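Local coordinates for protein CG5036 (Drosophila melanogaster, PDB 4IGU) that probably speeds GTP hydrolysis by G-protein alpha subunits through this RGS domain and, as a GDP-dissociation inhibitor, also restrains their nucleotide release, at residues Val38-Leu43 / Asn51-Leu56; Arg88-Asp93 / Ile117-Leu122. All blocks are in the same frame, centred on the assembly; numbering follows the deposited sequence.

Contact 1 of 2, residues Val38-Leu43 / Asn51-Leu56; sequences VFQNFL and NILFWL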
# COMPACT_ATOMS: atom_id res chain seq x y z
N VAL A 38 4.55 9.66 2.89
CA VAL A 38 5.62 10.08 1.99
C VAL A 38 5.76 9.08 0.86
O VAL A 38 5.93 9.47 -0.31
CB VAL A 38 6.97 10.22 2.73
CG1 VAL A 38 8.09 10.64 1.77
CG2 VAL A 38 6.84 11.23 3.86
N PHE A 39 5.67 7.79 1.19
CA PHE A 39 5.75 6.74 0.17
C PHE A 39 4.57 6.84 -0.80
O PHE A 39 4.75 6.75 -2.02
CB PHE A 39 5.81 5.33 0.80
CG PHE A 39 6.11 4.24 -0.20
CD1 PHE A 39 7.20 4.35 -1.06
CD2 PHE A 39 5.32 3.09 -0.27
CE1 PHE A 39 7.49 3.36 -1.98
CE2 PHE A 39 5.62 2.08 -1.19
CZ PHE A 39 6.70 2.22 -2.05
N GLN A 40 3.37 7.02 -0.25
CA GLN A 40 2.19 7.22 -1.10
C GLN A 40 2.34 8.46 -2.00
O GLN A 40 1.90 8.44 -3.15
CB GLN A 40 0.91 7.35 -0.25
CG GLN A 40 -0.38 7.42 -1.08
CD GLN A 40 -1.62 7.66 -0.22
OE1 GLN A 40 -2.55 8.34 -0.65
NE2 GLN A 40 -1.63 7.11 0.98
N ASN A 41 2.96 9.52 -1.48
CA ASN A 41 3.20 10.71 -2.30
C ASN A 41 4.14 10.41 -3.45
O ASN A 41 3.96 10.88 -4.57
CB ASN A 41 3.75 11.87 -1.46
CG ASN A 41 2.68 12.53 -0.59
OD1 ASN A 41 1.48 12.36 -0.83
ND2 ASN A 41 3.11 13.30 0.41
N PHE A 42 5.15 9.60 -3.17
CA PHE A 42 6.08 9.19 -4.20
C PHE A 42 5.39 8.32 -5.24
O PHE A 42 5.65 8.46 -6.44
CB PHE A 42 7.25 8.42 -3.59
CG PHE A 42 8.17 7.83 -4.61
CD1 PHE A 42 9.00 8.64 -5.37
CD2 PHE A 42 8.19 6.46 -4.83
CE1 PHE A 42 9.84 8.10 -6.32
CE2 PHE A 42 9.02 5.91 -5.79
CZ PHE A 42 9.85 6.73 -6.53
N LEU A 43 4.53 7.41 -4.79
CA LEU A 43 3.81 6.54 -5.71
C LEU A 43 2.87 7.34 -6.60
O LEU A 43 2.69 7.00 -7.78
CB LEU A 43 3.01 5.48 -4.95
CG LEU A 43 3.84 4.42 -4.24
CD1 LEU A 43 2.95 3.53 -3.39
CD2 LEU A 43 4.60 3.60 -5.27
N ASN A 51 -1.70 1.15 -5.71
CA ASN A 51 -1.08 -0.01 -5.06
C ASN A 51 -1.12 0.07 -3.53
O ASN A 51 -1.52 -0.88 -2.85
CB ASN A 51 0.36 -0.18 -5.56
CG ASN A 51 0.42 -0.81 -6.93
OD1 ASN A 51 -0.56 -1.39 -7.39
ND2 ASN A 51 1.58 -0.71 -7.59
N ILE A 52 -0.70 1.20 -2.97
CA ILE A 52 -0.72 1.33 -1.51
C ILE A 52 -2.14 1.58 -0.97
O ILE A 52 -2.48 1.14 0.13
CB ILE A 52 0.29 2.41 -1.02
CG1 ILE A 52 0.60 2.21 0.47
CG2 ILE A 52 -0.22 3.83 -1.34
CD1 ILE A 52 1.74 3.07 0.99
N LEU A 53 -2.97 2.27 -1.74
CA LEU A 53 -4.34 2.51 -1.30
C LEU A 53 -5.11 1.17 -1.23
O LEU A 53 -5.87 0.93 -0.29
CB LEU A 53 -5.03 3.53 -2.21
CG LEU A 53 -4.46 4.95 -2.05
CD1 LEU A 53 -4.79 5.86 -3.22
CD2 LEU A 53 -4.97 5.57 -0.76
N PHE A 54 -4.89 0.30 -2.21
CA PHE A 54 -5.49 -1.04 -2.17
C PHE A 54 -4.97 -1.79 -0.97
O PHE A 54 -5.74 -2.41 -0.22
CB PHE A 54 -5.17 -1.81 -3.46
CG PHE A 54 -5.51 -3.29 -3.41
CD1 PHE A 54 -6.84 -3.72 -3.37
CD2 PHE A 54 -4.51 -4.25 -3.46
CE1 PHE A 54 -7.16 -5.08 -3.35
CE2 PHE A 54 -4.82 -5.62 -3.44
CZ PHE A 54 -6.14 -6.03 -3.38
N TRP A 55 -3.66 -1.73 -0.76
CA TRP A 55 -3.03 -2.44 0.36
C TRP A 55 -3.56 -1.95 1.70
O TRP A 55 -3.86 -2.74 2.60
CB TRP A 55 -1.49 -2.32 0.29
CG TRP A 55 -0.81 -3.23 1.30
CD1 TRP A 55 -0.45 -4.54 1.11
CD2 TRP A 55 -0.46 -2.91 2.65
NE1 TRP A 55 0.12 -5.04 2.26
CE2 TRP A 55 0.12 -4.06 3.22
CE3 TRP A 55 -0.59 -1.75 3.44
CZ2 TRP A 55 0.59 -4.09 4.54
CZ3 TRP A 55 -0.12 -1.78 4.75
CH2 TRP A 55 0.46 -2.94 5.28
N LEU A 56 -3.72 -0.64 1.84
CA LEU A 56 -4.29 -0.10 3.07
C LEU A 56 -5.77 -0.49 3.23
O LEU A 56 -6.24 -0.71 4.35
CB LEU A 56 -4.13 1.42 3.08
CG LEU A 56 -2.69 1.90 3.18
CD1 LEU A 56 -2.62 3.38 2.87
CD2 LEU A 56 -2.14 1.61 4.57

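Contact 2 of 2, residues Arg88-Asp93 / Ile117-Leu122; sequences REVSLD and IQIYTL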
# COMPACT_ATOMS: atom_id res chain seq x y z
N ARG A 88 -8.05 3.11 -12.13
CA ARG A 88 -6.85 2.40 -12.54
C ARG A 88 -6.65 1.20 -11.63
O ARG A 88 -6.31 1.35 -10.45
CB ARG A 88 -5.61 3.29 -12.50
CG ARG A 88 -4.33 2.54 -12.93
CD ARG A 88 -3.20 3.49 -13.33
NE ARG A 88 -2.86 4.41 -12.25
CZ ARG A 88 -3.03 5.73 -12.29
NH1 ARG A 88 -3.53 6.31 -13.37
NH2 ARG A 88 -2.70 6.47 -11.24
N GLU A 89 -6.86 0.01 -12.17
CA GLU A 89 -6.83 -1.18 -11.34
C GLU A 89 -5.40 -1.58 -10.98
O GLU A 89 -4.45 -1.27 -11.72
CB GLU A 89 -7.58 -2.34 -12.01
CG GLU A 89 -6.89 -2.90 -13.24
CD GLU A 89 -7.87 -3.55 -14.22
OE1 GLU A 89 -7.43 -4.39 -15.04
OE2 GLU A 89 -9.08 -3.20 -14.17
N VAL A 90 -5.24 -2.25 -9.84
CA VAL A 90 -3.97 -2.85 -9.48
C VAL A 90 -3.72 -4.04 -10.42
O VAL A 90 -4.66 -4.63 -10.95
CB VAL A 90 -3.94 -3.33 -8.01
CG1 VAL A 90 -4.00 -2.14 -7.05
CG2 VAL A 90 -5.09 -4.31 -7.73
N SER A 91 -2.45 -4.37 -10.64
CA SER A 91 -2.09 -5.41 -11.61
C SER A 91 -2.09 -6.78 -10.94
O SER A 91 -1.27 -7.04 -10.06
CB SER A 91 -0.71 -5.13 -12.21
OG SER A 91 -0.61 -3.80 -12.68
N LEU A 92 -3.01 -7.65 -11.36
CA LEU A 92 -3.11 -9.00 -10.80
C LEU A 92 -3.10 -10.01 -11.94
O LEU A 92 -3.72 -9.78 -12.98
CB LEU A 92 -4.40 -9.16 -9.99
CG LEU A 92 -4.67 -8.18 -8.84
CD1 LEU A 92 -6.05 -8.38 -8.25
CD2 LEU A 92 -3.61 -8.31 -7.77
N ASP A 93 -2.41 -11.14 -11.76
CA ASP A 93 -2.41 -12.18 -12.78
C ASP A 93 -3.75 -12.94 -12.78
O ASP A 93 -4.52 -12.84 -11.82
CB ASP A 93 -1.21 -13.13 -12.63
CG ASP A 93 -1.16 -13.84 -11.27
OD1 ASP A 93 -2.21 -14.35 -10.81
OD2 ASP A 93 -0.08 -13.88 -10.65
N ILE A 117 -0.87 -9.63 -1.08
CA ILE A 117 0.53 -10.06 -1.05
C ILE A 117 1.26 -9.73 -2.35
O ILE A 117 2.39 -9.23 -2.35
CB ILE A 117 0.65 -11.57 -0.80
CG1 ILE A 117 0.07 -11.94 0.56
CG2 ILE A 117 2.10 -12.03 -0.89
CD1 ILE A 117 -0.10 -13.45 0.75
N GLN A 118 0.61 -10.01 -3.47
CA GLN A 118 1.17 -9.71 -4.78
C GLN A 118 1.46 -8.21 -4.91
O GLN A 118 2.52 -7.80 -5.41
CB GLN A 118 0.18 -10.18 -5.85
CG GLN A 118 0.69 -10.19 -7.27
CD GLN A 118 -0.01 -11.23 -8.13
OE1 GLN A 118 -0.90 -10.92 -8.93
NE2 GLN A 118 0.40 -12.49 -7.98
N ILE A 119 0.54 -7.39 -4.44
CA ILE A 119 0.74 -5.94 -4.50
C ILE A 119 1.80 -5.45 -3.49
O ILE A 119 2.59 -4.55 -3.80
CB ILE A 119 -0.60 -5.17 -4.33
CG1 ILE A 119 -1.58 -5.57 -5.44
CG2 ILE A 119 -0.35 -3.66 -4.34
CD1 ILE A 119 -1.03 -5.37 -6.84
N TYR A 120 1.84 -6.02 -2.29
CA TYR A 120 2.92 -5.69 -1.35
C TYR A 120 4.30 -6.05 -1.92
O TYR A 120 5.25 -5.29 -1.76
CB TYR A 120 2.70 -6.40 -0.00
CG TYR A 120 3.72 -6.05 1.08
CD1 TYR A 120 4.92 -6.75 1.18
CD2 TYR A 120 3.45 -5.06 2.01
CE1 TYR A 120 5.85 -6.44 2.18
CE2 TYR A 120 4.37 -4.74 3.01
CZ TYR A 120 5.56 -5.43 3.09
OH TYR A 120 6.47 -5.12 4.09
N THR A 121 4.39 -7.20 -2.58
CA THR A 121 5.64 -7.67 -3.16
C THR A 121 6.05 -6.74 -4.30
O THR A 121 7.24 -6.44 -4.50
CB THR A 121 5.51 -9.12 -3.68
OG1 THR A 121 5.17 -9.99 -2.60
CG2 THR A 121 6.81 -9.59 -4.34
N LEU A 122 5.06 -6.26 -5.04
CA LEU A 122 5.26 -5.31 -6.13
C LEU A 122 5.87 -4.00 -5.61
O LEU A 122 6.89 -3.54 -6.13
CB LEU A 122 3.92 -5.05 -6.81
CG LEU A 122 3.81 -4.05 -7.95
CD1 LEU A 122 4.91 -4.31 -8.93
CD2 LEU A 122 2.46 -4.18 -8.63

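Contact 1 of 2, residues Val38-Leu43 / Asn51-Leu56
I52 meets three residues of 38-43 at once, CD1 going to F39 while CG2 and CB take Q40 and L43. Its CG1 lies anti to the backbone N (chi1 -161°), and the extended chain carries CD1 to the edge of the F39 ring, 3.8 Å from F39 CD2 and near the ring plane. The other branch, I52 CG2, presses on the aliphatic stem of Q40, 3.6 Å from Q40 CG, while L43 CD1 comes in at about a right angle to sit 3.7 Å from I52 CB. L43 also lays its CG over the centre of the F39 ring, so one face of that ring is filled from its own helix. Next comes L53, whose methyl CD2 rests 3.7 Å from Q40 OE1 in plain van der Waals contact; the oxygen's hydrogen bond comes from R44 NH2. L56 adds a lighter touch, CD1 approaching Q40 NE2 at 4.3 Å. No hydrogen bond joins the segments. Their axes stay 10.3 Å apart, 137° between their N-to-C directions and so nearer antiparallel than parallel, as parts of helices 33-45 and 50-61. Helix 113-132 closes the F39 side, with F131 edge-to-face on F39 and S127 against F39 and L43, while L53 reaches Y81 of helix 67-81.

Contact 2 of 2, residues Arg88-Asp93 / Ile117-Leu122
Q118 and D93 cross obliquely, the amide and carboxylate planes 69° apart, and two hydrogen bonds tie them. With CG anti to its backbone N (chi1 -169°) and the chain extended beyond, Q118 reaches off helix 113-132 to the end of the loop. There its OE1 accepts the backbone N-H of D93 at 3.2 Å, a nearly straight bond with the donor only slightly tilted from the carbonyl plane. Its NE2 gives a more bent bond to D93 OD2, 3.0 Å away, and meets that oxygen from above the carboxylate plane. Using both ends of the amide fixes which way round it is turned. The other carboxylate oxygen, D93 OD1, accepts from the backbone N of V96, so the same side chain serves both the helix that follows and Q118.

One residue on, the contact turns apolar. I119 points CD1 at the loop, where I119 CD1 lies 3.7 Å from V90 CB. The same methyl, I119 CD1, is 3.6 Å from S91 O. L92 crosses I119 at about a right angle, its CD2 lying 4.0 Å from I119 CD1 and also close beside Q118 OE1. Beneath this layer F54 of helix 50-61 packs on both V90 and I119.

D93 is the N-cap of helix 94-103, and Q118 of helix 113-132 bonds both its backbone N and its capping carboxylate, joining the start of one helix to the flank of the other within the all-helical RGS domain.

Both contacts lie inside the RGS domain and share no segment, yet helix 50-61, one side of contact 1, also packs on contact 2: N51 lies against V90 and L122, and the rings of W55 and Y120 meet where helices 50-61 and 113-132 touch. The centres of the two contacts are about 12 Å apart. Contact 1 sits nearer the middle of the chain and joins two helices by packing without any hydrogen bond between the segments, mostly apolar but with the stem and amide of Q40 included. Contact 2 lies farther out and sets a loop against a helix; it keeps a small apolar patch but adds a polar clasp around a helix start.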